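Local coordinates for L0028 (Mitochondria associated protein) (Escherichia coli, PDB 3GCG) that is a bacterial effector delivered into host cells that probably acts as a guanine nucleotide exchange factor for a Rho-family GTPase such as Cdc42, at residues F16-L28 and M134-N146. Sequence-based numbering, arbitrary orientation.
Sequences FVINHGKLTNQLL and MIEQVSQEIFERN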
loop_
_atom_site.group_PDB
_atom_site.type_symbol
_atom_site.label_atom_id
_atom_site.label_comp_id
_atom_site.label_asym_id
_atom_site.label_seq_id
_atom_site.Cartn_x
_atom_site.Cartn_y
_atom_site.Cartn_z
ATOM N N PHE B 16 -19.613 12.632 -14.220
ATOM C CA PHE B 16 -20.425 12.513 -12.968
ATOM C C PHE B 16 -20.109 13.675 -12.031
ATOM O O PHE B 16 -19.096 14.360 -12.200
ATOM C CB PHE B 16 -20.132 11.178 -12.264
ATOM C CG PHE B 16 -18.751 11.092 -11.673
ATOM C CD1 PHE B 16 -18.503 11.541 -10.376
ATOM C CD2 PHE B 16 -17.685 10.616 -12.430
ATOM C CE1 PHE B 16 -17.214 11.521 -9.847
ATOM C CE2 PHE B 16 -16.392 10.594 -11.910
ATOM C CZ PHE B 16 -16.157 11.048 -10.618
ATOM N N VAL B 17 -20.976 13.892 -11.047
ATOM C CA VAL B 17 -20.785 14.976 -10.087
ATOM C C VAL B 17 -20.830 14.449 -8.662
ATOM O O VAL B 17 -21.622 13.567 -8.337
ATOM C CB VAL B 17 -21.870 16.075 -10.241
ATOM C CG1 VAL B 17 -21.671 17.159 -9.194
ATOM C CG2 VAL B 17 -21.800 16.673 -11.633
ATOM N N ILE B 18 -19.976 14.999 -7.810
ATOM C CA ILE B 18 -19.938 14.575 -6.429
ATOM C C ILE B 18 -19.626 15.789 -5.569
ATOM O O ILE B 18 -18.929 16.697 -6.009
ATOM C CB ILE B 18 -18.874 13.463 -6.240
ATOM C CG1 ILE B 18 -19.133 12.711 -4.931
ATOM C CG2 ILE B 18 -17.479 14.059 -6.270
ATOM C CD1 ILE B 18 -18.333 11.436 -4.795
ATOM N N ASN B 19 -20.166 15.815 -4.355
ATOM C CA ASN B 19 -19.949 16.929 -3.433
ATOM C C ASN B 19 -18.669 16.701 -2.627
ATOM O O ASN B 19 -18.701 16.106 -1.546
ATOM C CB ASN B 19 -21.143 17.052 -2.480
ATOM C CG ASN B 19 -21.048 18.259 -1.574
ATOM O OD1 ASN B 19 -19.959 18.655 -1.178
ATOM N ND2 ASN B 19 -22.195 18.842 -1.226
ATOM N N HIS B 20 -17.548 17.178 -3.158
ATOM C CA HIS B 20 -16.246 17.031 -2.505
ATOM C C HIS B 20 -16.272 17.523 -1.063
ATOM O O HIS B 20 -15.555 17.001 -0.201
ATOM C CB HIS B 20 -15.197 17.790 -3.309
ATOM C CG HIS B 20 -15.137 17.371 -4.741
ATOM N ND1 HIS B 20 -14.479 16.233 -5.155
ATOM C CD2 HIS B 20 -15.723 17.890 -5.846
ATOM C CE1 HIS B 20 -14.665 16.067 -6.451
ATOM N NE2 HIS B 20 -15.417 17.057 -6.896
ATOM N N GLY B 21 -17.106 18.526 -0.805
ATOM C CA GLY B 21 -17.231 19.057 0.539
ATOM C C GLY B 21 -17.810 18.042 1.507
ATOM O O GLY B 21 -17.333 17.922 2.636
ATOM N N LYS B 22 -18.847 17.319 1.083
ATOM C CA LYS B 22 -19.457 16.302 1.940
ATOM C C LYS B 22 -18.478 15.168 2.154
ATOM O O LYS B 22 -18.402 14.601 3.238
ATOM C CB LYS B 22 -20.749 15.742 1.325
ATOM C CG LYS B 22 -21.959 16.653 1.504
ATOM C CD LYS B 22 -23.251 16.020 0.998
ATOM C CE LYS B 22 -24.444 16.903 1.363
ATOM N NZ LYS B 22 -25.753 16.339 0.928
ATOM N N LEU B 23 -17.732 14.830 1.109
ATOM C CA LEU B 23 -16.749 13.761 1.219
ATOM C C LEU B 23 -15.723 14.132 2.273
ATOM O O LEU B 23 -15.435 13.341 3.171
ATOM C CB LEU B 23 -16.054 13.527 -0.123
ATOM C CG LEU B 23 -16.813 12.596 -1.075
ATOM C CD1 LEU B 23 -16.181 12.609 -2.450
ATOM C CD2 LEU B 23 -16.816 11.184 -0.487
ATOM N N THR B 24 -15.189 15.347 2.164
ATOM C CA THR B 24 -14.177 15.828 3.100
ATOM C C THR B 24 -14.683 15.755 4.531
ATOM O O THR B 24 -13.944 15.366 5.436
ATOM C CB THR B 24 -13.763 17.291 2.794
ATOM O OG1 THR B 24 -13.133 17.357 1.512
ATOM C CG2 THR B 24 -12.795 17.800 3.847
ATOM N N ASN B 25 -15.941 16.132 4.740
ATOM C CA ASN B 25 -16.506 16.086 6.083
ATOM C C ASN B 25 -16.578 14.659 6.584
ATOM O O ASN B 25 -16.387 14.400 7.770
ATOM C CB ASN B 25 -17.895 16.729 6.110
ATOM C CG ASN B 25 -17.829 18.238 6.200
ATOM O OD1 ASN B 25 -17.032 18.876 5.508
ATOM N ND2 ASN B 25 -18.664 18.820 7.052
ATOM N N GLN B 26 -16.849 13.733 5.676
ATOM C CA GLN B 26 -16.927 12.323 6.043
ATOM C C GLN B 26 -15.517 11.768 6.270
ATOM O O GLN B 26 -15.309 10.895 7.105
ATOM C CB GLN B 26 -17.665 11.540 4.952
ATOM C CG GLN B 26 -19.169 11.825 4.920
ATOM C CD GLN B 26 -19.910 11.021 3.859
ATOM O OE1 GLN B 26 -19.461 9.952 3.444
ATOM N NE2 GLN B 26 -21.062 11.525 3.433
ATOM N N LEU B 27 -14.547 12.292 5.528
ATOM C CA LEU B 27 -13.162 11.858 5.687
ATOM C C LEU B 27 -12.664 12.385 7.042
ATOM O O LEU B 27 -12.042 11.660 7.813
ATOM C CB LEU B 27 -12.301 12.433 4.564
ATOM C CG LEU B 27 -10.867 11.929 4.347
ATOM C CD1 LEU B 27 -10.048 13.084 3.805
ATOM C CD2 LEU B 27 -10.237 11.408 5.625
ATOM N N LEU B 28 -12.951 13.653 7.323
ATOM C CA LEU B 28 -12.534 14.268 8.582
ATOM C C LEU B 28 -13.169 13.563 9.772
ATOM O O LEU B 28 -12.517 13.352 10.797
ATOM C CB LEU B 28 -12.900 15.754 8.583
ATOM C CG LEU B 28 -12.092 16.547 7.554
ATOM C CD1 LEU B 28 -12.582 17.984 7.480
ATOM C CD2 LEU B 28 -10.615 16.493 7.926
ATOM N N MET B 134 -11.668 6.473 -10.592
ATOM C CA MET B 134 -12.432 7.516 -9.925
ATOM C C MET B 134 -11.772 7.884 -8.600
ATOM O O MET B 134 -11.841 9.027 -8.173
ATOM C CB MET B 134 -13.879 7.061 -9.707
ATOM C CG MET B 134 -14.739 7.154 -10.971
ATOM S SD MET B 134 -16.392 6.418 -10.815
ATOM C CE MET B 134 -17.266 7.696 -9.828
ATOM N N ILE B 135 -11.128 6.917 -7.953
ATOM C CA ILE B 135 -10.444 7.192 -6.689
ATOM C C ILE B 135 -9.291 8.165 -6.939
ATOM O O ILE B 135 -9.051 9.075 -6.142
ATOM C CB ILE B 135 -9.887 5.890 -6.025
ATOM C CG1 ILE B 135 -11.024 5.127 -5.347
ATOM C CG2 ILE B 135 -8.804 6.231 -5.005
ATOM C CD1 ILE B 135 -10.579 3.863 -4.653
ATOM N N GLU B 136 -8.579 7.975 -8.041
ATOM C CA GLU B 136 -7.471 8.866 -8.360
ATOM C C GLU B 136 -8.000 10.289 -8.578
ATOM O O GLU B 136 -7.505 11.246 -7.981
ATOM C CB GLU B 136 -6.745 8.383 -9.619
ATOM C CG GLU B 136 -5.598 9.286 -10.054
ATOM C CD GLU B 136 -4.411 9.265 -9.095
ATOM O OE1 GLU B 136 -3.688 10.285 -9.029
ATOM O OE2 GLU B 136 -4.189 8.230 -8.423
ATOM N N GLN B 137 -9.021 10.414 -9.423
ATOM C CA GLN B 137 -9.617 11.711 -9.734
ATOM C C GLN B 137 -10.188 12.475 -8.548
ATOM O O GLN B 137 -9.918 13.660 -8.385
ATOM C CB GLN B 137 -10.731 11.557 -10.774
ATOM C CG GLN B 137 -10.294 10.946 -12.092
ATOM C CD GLN B 137 -11.347 11.089 -13.183
ATOM O OE1 GLN B 137 -12.537 10.868 -12.950
ATOM N NE2 GLN B 137 -10.906 11.451 -14.387
ATOM N N VAL B 138 -10.988 11.799 -7.731
ATOM C CA VAL B 138 -11.626 12.440 -6.583
ATOM C C VAL B 138 -10.690 12.798 -5.419
ATOM O O VAL B 138 -10.879 13.823 -4.757
ATOM C CB VAL B 138 -12.801 11.572 -6.069
ATOM C CG1 VAL B 138 -13.565 12.305 -4.990
ATOM C CG2 VAL B 138 -13.735 11.243 -7.223
ATOM N N SER B 139 -9.684 11.970 -5.155
ATOM C CA SER B 139 -8.768 12.297 -4.065
ATOM C C SER B 139 -7.927 13.504 -4.465
ATOM O O SER B 139 -7.613 14.348 -3.635
ATOM C CB SER B 139 -7.861 11.107 -3.712
ATOM O OG SER B 139 -7.076 10.713 -4.812
ATOM N N GLN B 140 -7.570 13.597 -5.740
ATOM C CA GLN B 140 -6.784 14.740 -6.182
ATOM C C GLN B 140 -7.620 15.992 -5.969
ATOM O O GLN B 140 -7.113 17.025 -5.529
ATOM C CB GLN B 140 -6.412 14.626 -7.662
ATOM C CG GLN B 140 -5.657 15.842 -8.172
ATOM C CD GLN B 140 -5.344 15.769 -9.647
ATOM O OE1 GLN B 140 -4.635 14.869 -10.097
ATOM N NE2 GLN B 140 -5.868 16.719 -10.411
ATOM N N GLU B 141 -8.908 15.886 -6.286
ATOM C CA GLU B 141 -9.818 17.007 -6.123
ATOM C C GLU B 141 -9.969 17.332 -4.633
ATOM O O GLU B 141 -10.011 18.498 -4.250
ATOM C CB GLU B 141 -11.171 16.677 -6.769
ATOM C CG GLU B 141 -11.050 16.332 -8.260
ATOM C CD GLU B 141 -12.384 16.023 -8.943
ATOM O OE1 GLU B 141 -13.130 15.144 -8.459
ATOM O OE2 GLU B 141 -12.684 16.652 -9.982
ATOM N N ILE B 142 -10.018 16.300 -3.793
ATOM C CA ILE B 142 -10.157 16.495 -2.352
ATOM C C ILE B 142 -8.899 17.098 -1.760
ATOM O O ILE B 142 -8.960 17.904 -0.830
ATOM C CB ILE B 142 -10.460 15.173 -1.631
ATOM C CG1 ILE B 142 -11.917 14.784 -1.887
ATOM C CG2 ILE B 142 -10.192 15.305 -0.138
ATOM C CD1 ILE B 142 -12.350 13.520 -1.183
ATOM N N PHE B 143 -7.759 16.701 -2.306
ATOM C CA PHE B 143 -6.478 17.205 -1.845
ATOM C C PHE B 143 -6.328 18.698 -2.141
ATOM O O PHE B 143 -5.970 19.483 -1.263
ATOM C CB PHE B 143 -5.340 16.444 -2.531
ATOM C CG PHE B 143 -3.976 17.021 -2.257
ATOM C CD1 PHE B 143 -3.384 16.877 -1.003
ATOM C CD2 PHE B 143 -3.296 17.723 -3.248
ATOM C CE1 PHE B 143 -2.132 17.422 -0.734
ATOM C CE2 PHE B 143 -2.037 18.278 -2.997
ATOM C CZ PHE B 143 -1.451 18.127 -1.732
ATOM N N GLU B 144 -6.596 19.079 -3.385
ATOM C CA GLU B 144 -6.456 20.469 -3.810
ATOM C C GLU B 144 -7.415 21.465 -3.163
ATOM O O GLU B 144 -7.150 22.660 -3.159
ATOM C CB GLU B 144 -6.565 20.561 -5.334
ATOM C CG GLU B 144 -5.545 19.694 -6.047
ATOM C CD GLU B 144 -5.564 19.871 -7.548
ATOM O OE1 GLU B 144 -6.666 19.976 -8.127
ATOM O OE2 GLU B 144 -4.472 19.892 -8.150
ATOM N N ARG B 145 -8.522 20.986 -2.612
ATOM C CA ARG B 145 -9.468 21.892 -1.977
ATOM C C ARG B 145 -9.176 22.084 -0.495
ATOM O O ARG B 145 -9.580 23.084 0.103
ATOM C CB ARG B 145 -10.892 21.377 -2.160
ATOM C CG ARG B 145 -11.249 21.156 -3.612
ATOM C CD ARG B 145 -12.744 21.076 -3.806
ATOM N NE ARG B 145 -13.095 21.002 -5.217
ATOM C CZ ARG B 145 -14.333 21.110 -5.683
ATOM N NH1 ARG B 145 -15.345 21.302 -4.843
ATOM N NH2 ARG B 145 -14.558 21.028 -6.989
ATOM N N ASN B 146 -8.449 21.142 0.091
ATOM C CA ASN B 146 -8.135 21.212 1.508
ATOM C C ASN B 146 -6.642 21.336 1.804
ATOM O O ASN B 146 -6.259 21.634 2.930
ATOM C CB ASN B 146 -8.710 19.973 2.199
ATOM C CG ASN B 146 -10.225 19.872 2.047
ATOM O OD1 ASN B 146 -10.978 20.311 2.915
ATOM N ND2 ASN B 146 -10.674 19.310 0.935
HETATM O O HOH W 1 -17.918 19.750 -4.917
#
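A knob-into-hole joins two nearly perpendicular helices here: His20, in the first turn of helix 20-32, enters a hole formed by Val138, Glu141, Ile142 and Arg145 of helix 124-146. The local axes approach to 10.1 Å and cross at -83°, and residues 16-19 carry the contact on along helix 124-146. With CG anti to the carbonyl carbon (chi1 -55°), the imidazole is carried against this second helix. Its ring edge meets Val138 and Ile142, while CD2 lies over one face of the Arg145 guanidinium, off its centre, 3.5 Å from CZ, the two planes inclined by 50°. One face of the imidazole carries the methyl CG2 of Ile18. ND1 is buried without a polar partner, whereas one water accepts from the backbone N of His20 and, weakly, from Arg145 NH1. Replacing the imidazole by the methyl of an alanine is likely to leave a gap among the four residues of the hole and the face of the Arg145 guanidinium without the ring carbon that lies on it.

Apolar contacts continue the interface. Leu23 CD1 touches Val138 CG1 at 3.7 Å, and Leu23 CB meets Ile142 CD1 at 3.9 Å. Ahead of the helix, Met134 CE lies over the centre of one face of the Phe16 ring, 3.6 Å from Phe16 CZ, a CH-pi contact, with SD set obliquely to the ring in a Met-aromatic contact; Gln117 of helix 108-118 touches both residues. At the far end, Asn146 ND2 gives Thr24 OG1 a weak bond of 3.2 Å and Ile142 O a straighter one of 2.8 Å, which holds the amide. Thr24 OG1 donates in turn to His20 O (3.0 Å), from the face opposite Thr24 N. Leu104 of helix 99-105 also packs on Val138. Such an orthogonal crossing lays an N-terminal helix across a longer one in the helical fold of this IpaB/EvcA family member.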